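Local coordinates for protein TarM (Staphylococcus aureus subsp. aureus 21178, PDB 4X7R) that belongs to the GT-B-fold glycosyltransferases and holds uridine-5'-diphosphate and a glycan in its pockets, at residues 209-214 / 235-240. The protein carries 1 engineered substitution. Numbering follows the deposited sequence.
Sequences YYLEKL and FNTNHK
With CG beside its own backbone N (chi1 -70°) and CD carried on in an extended chain, Glu212 reaches from the helix to the loop at Thr237 and Asn238. There OE2 accepts the backbone N-H of Asn238, its N and Glu212 OE2 lying 2.8 Å apart. The donor comes to the anti side of the carboxylate, slightly out of its plane. Asn238 holds CG between its backbone N and carbonyl carbon (chi1 69°), and its amide stacks on the carboxylate, the two planes 28° apart. This brings two acceptors close without a bond between them, Glu212 OE2 and Asn238 OD1 at 3.2 Å. Deeper in, Thr237 CG2 rests on Leu211 CB at 3.8 Å, the two side chains crossing at about a right angle. His239 approaches the helix through CE1, 3.6 Å from Leu211 O, which lies at the ring edge. Both ring nitrogens are engaged: His239 ND1 and Thr237 OG1 share a hydrogen bond of 2.6 Å, and His239 NE2 is hydrogen-bonded to Ile215 O just past the helix. Thr237 OG1 is also hydrogen-bonded to Lys244 NZ. The contact thus ties the C-terminal end of helix 203-214, whose Leu211 packs on Val39 of strand 36-40, to the loop that leads from helix 231-235 into strand 243-247 of the seven-stranded parallel sheet, in the N-terminal Rossmann-like half of the GT-B fold.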
loop_
_atom_site.group_PDB
_atom_site.type_symbol
_atom_site.label_atom_id
_atom_site.label_comp_id
_atom_site.label_asym_id
_atom_site.label_seq_id
_atom_site.Cartn_x
_atom_site.Cartn_y
_atom_site.Cartn_z
ATOM N N TYR A 209 -10.004 10.431 -17.942
ATOM C CA TYR A 209 -9.473 10.766 -19.265
ATOM C C TYR A 209 -8.199 9.971 -19.513
ATOM O O TYR A 209 -8.054 9.360 -20.568
ATOM C CB TYR A 209 -9.197 12.277 -19.365
ATOM C CG TYR A 209 -8.385 12.679 -20.584
ATOM C CD1 TYR A 209 -8.987 12.824 -21.834
ATOM C CD2 TYR A 209 -7.028 12.990 -20.474
ATOM C CE1 TYR A 209 -8.251 13.244 -22.947
ATOM C CE2 TYR A 209 -6.277 13.373 -21.585
ATOM C CZ TYR A 209 -6.894 13.509 -22.817
ATOM O OH TYR A 209 -6.128 13.864 -23.904
ATOM N N TYR A 210 -7.288 9.988 -18.533
ATOM C CA TYR A 210 -5.994 9.309 -18.585
ATOM C C TYR A 210 -6.125 7.819 -18.932
ATOM O O TYR A 210 -5.450 7.346 -19.849
ATOM C CB TYR A 210 -5.229 9.533 -17.260
ATOM C CG TYR A 210 -4.038 8.615 -17.091
ATOM C CD1 TYR A 210 -2.973 8.646 -17.989
ATOM C CD2 TYR A 210 -3.955 7.742 -16.009
ATOM C CE1 TYR A 210 -1.872 7.813 -17.837
ATOM C CE2 TYR A 210 -2.847 6.911 -15.841
ATOM C CZ TYR A 210 -1.808 6.958 -16.755
ATOM O OH TYR A 210 -0.693 6.192 -16.591
ATOM N N LEU A 211 -7.040 7.099 -18.233
ATOM C CA LEU A 211 -7.317 5.678 -18.480
ATOM C C LEU A 211 -7.860 5.439 -19.881
ATOM O O LEU A 211 -7.578 4.405 -20.458
ATOM C CB LEU A 211 -8.301 5.116 -17.446
ATOM C CG LEU A 211 -7.778 5.010 -16.014
ATOM C CD1 LEU A 211 -8.909 4.624 -15.065
ATOM C CD2 LEU A 211 -6.603 4.007 -15.924
ATOM N N GLU A 212 -8.658 6.377 -20.415
ATOM C CA GLU A 212 -9.223 6.262 -21.766
ATOM C C GLU A 212 -8.118 6.466 -22.810
ATOM O O GLU A 212 -8.169 5.851 -23.868
ATOM C CB GLU A 212 -10.362 7.269 -21.967
ATOM C CG GLU A 212 -11.599 6.932 -21.153
ATOM C CD GLU A 212 -12.603 8.051 -20.974
ATOM O OE1 GLU A 212 -12.275 9.224 -21.274
ATOM O OE2 GLU A 212 -13.715 7.757 -20.491
ATOM N N LYS A 213 -7.104 7.289 -22.482
ATOM C CA LYS A 213 -5.916 7.558 -23.312
ATOM C C LYS A 213 -4.915 6.373 -23.220
ATOM O O LYS A 213 -4.414 5.888 -24.234
ATOM C CB LYS A 213 -5.248 8.884 -22.855
ATOM C CG LYS A 213 -5.038 9.911 -23.954
ATOM C CD LYS A 213 -6.312 10.324 -24.690
ATOM C CE LYS A 213 -5.977 10.992 -26.014
ATOM N NZ LYS A 213 -5.439 10.043 -27.042
ATOM N N LEU A 214 -4.680 5.874 -22.006
ATOM C CA LEU A 214 -3.773 4.755 -21.770
ATOM C C LEU A 214 -4.266 3.417 -22.301
ATOM O O LEU A 214 -3.484 2.681 -22.874
ATOM C CB LEU A 214 -3.494 4.633 -20.262
ATOM C CG LEU A 214 -2.436 3.609 -19.831
ATOM C CD1 LEU A 214 -1.018 4.110 -20.197
ATOM C CD2 LEU A 214 -2.562 3.303 -18.349
ATOM N N PHE A 235 -14.573 2.637 -13.108
ATOM C CA PHE A 235 -16.013 2.573 -13.338
ATOM C C PHE A 235 -16.542 3.655 -14.313
ATOM O O PHE A 235 -17.314 3.329 -15.206
ATOM C CB PHE A 235 -16.786 2.595 -12.004
ATOM C CG PHE A 235 -18.246 2.206 -12.138
ATOM C CD1 PHE A 235 -18.611 0.932 -12.576
ATOM C CD2 PHE A 235 -19.255 3.104 -11.814
ATOM C CE1 PHE A 235 -19.958 0.575 -12.711
ATOM C CE2 PHE A 235 -20.605 2.734 -11.921
ATOM C CZ PHE A 235 -20.946 1.472 -12.370
ATOM N N ASN A 236 -16.115 4.914 -14.146
ATOM C CA ASN A 236 -16.576 6.047 -14.965
ATOM C C ASN A 236 -15.994 6.143 -16.393
ATOM O O ASN A 236 -16.429 7.020 -17.143
ATOM C CB ASN A 236 -16.362 7.365 -14.221
ATOM C CG ASN A 236 -17.112 7.490 -12.918
ATOM O OD1 ASN A 236 -18.057 6.770 -12.629
ATOM N ND2 ASN A 236 -16.702 8.419 -12.090
ATOM N N THR A 237 -15.006 5.298 -16.775
ATOM C CA THR A 237 -14.466 5.403 -18.150
ATOM C C THR A 237 -15.548 5.043 -19.184
ATOM O O THR A 237 -16.485 4.314 -18.866
ATOM C CB THR A 237 -13.184 4.586 -18.390
ATOM O OG1 THR A 237 -13.525 3.218 -18.556
ATOM C CG2 THR A 237 -12.125 4.767 -17.335
ATOM N N ASN A 238 -15.407 5.563 -20.405
ATOM C CA ASN A 238 -16.345 5.353 -21.500
ATOM C C ASN A 238 -16.133 4.050 -22.291
ATOM O O ASN A 238 -16.843 3.848 -23.275
ATOM C CB ASN A 238 -16.289 6.565 -22.439
ATOM C CG ASN A 238 -14.993 6.708 -23.236
ATOM O OD1 ASN A 238 -14.031 5.934 -23.114
ATOM N ND2 ASN A 238 -14.939 7.712 -24.084
ATOM N N HIS A 239 -15.150 3.192 -21.895
ATOM C CA HIS A 239 -14.818 1.925 -22.584
ATOM C C HIS A 239 -16.058 1.079 -22.789
ATOM O O HIS A 239 -16.823 0.876 -21.850
ATOM C CB HIS A 239 -13.751 1.097 -21.825
ATOM C CG HIS A 239 -12.404 1.746 -21.730
ATOM N ND1 HIS A 239 -12.035 2.479 -20.608
ATOM C CD2 HIS A 239 -11.353 1.702 -22.583
ATOM C CE1 HIS A 239 -10.796 2.899 -20.837
ATOM N NE2 HIS A 239 -10.348 2.470 -22.017
ATOM N N LYS A 240 -16.262 0.602 -24.020
ATOM C CA LYS A 240 -17.411 -0.232 -24.383
ATOM C C LYS A 240 -17.008 -1.705 -24.513
ATOM O O LYS A 240 -17.865 -2.585 -24.394
ATOM C CB LYS A 240 -18.033 0.265 -25.702
ATOM C CG LYS A 240 -18.643 1.664 -25.598
ATOM C CD LYS A 240 -18.920 2.261 -26.969
ATOM C CE LYS A 240 -19.276 3.733 -26.901
ATOM N NZ LYS A 240 -18.099 4.596 -26.579
#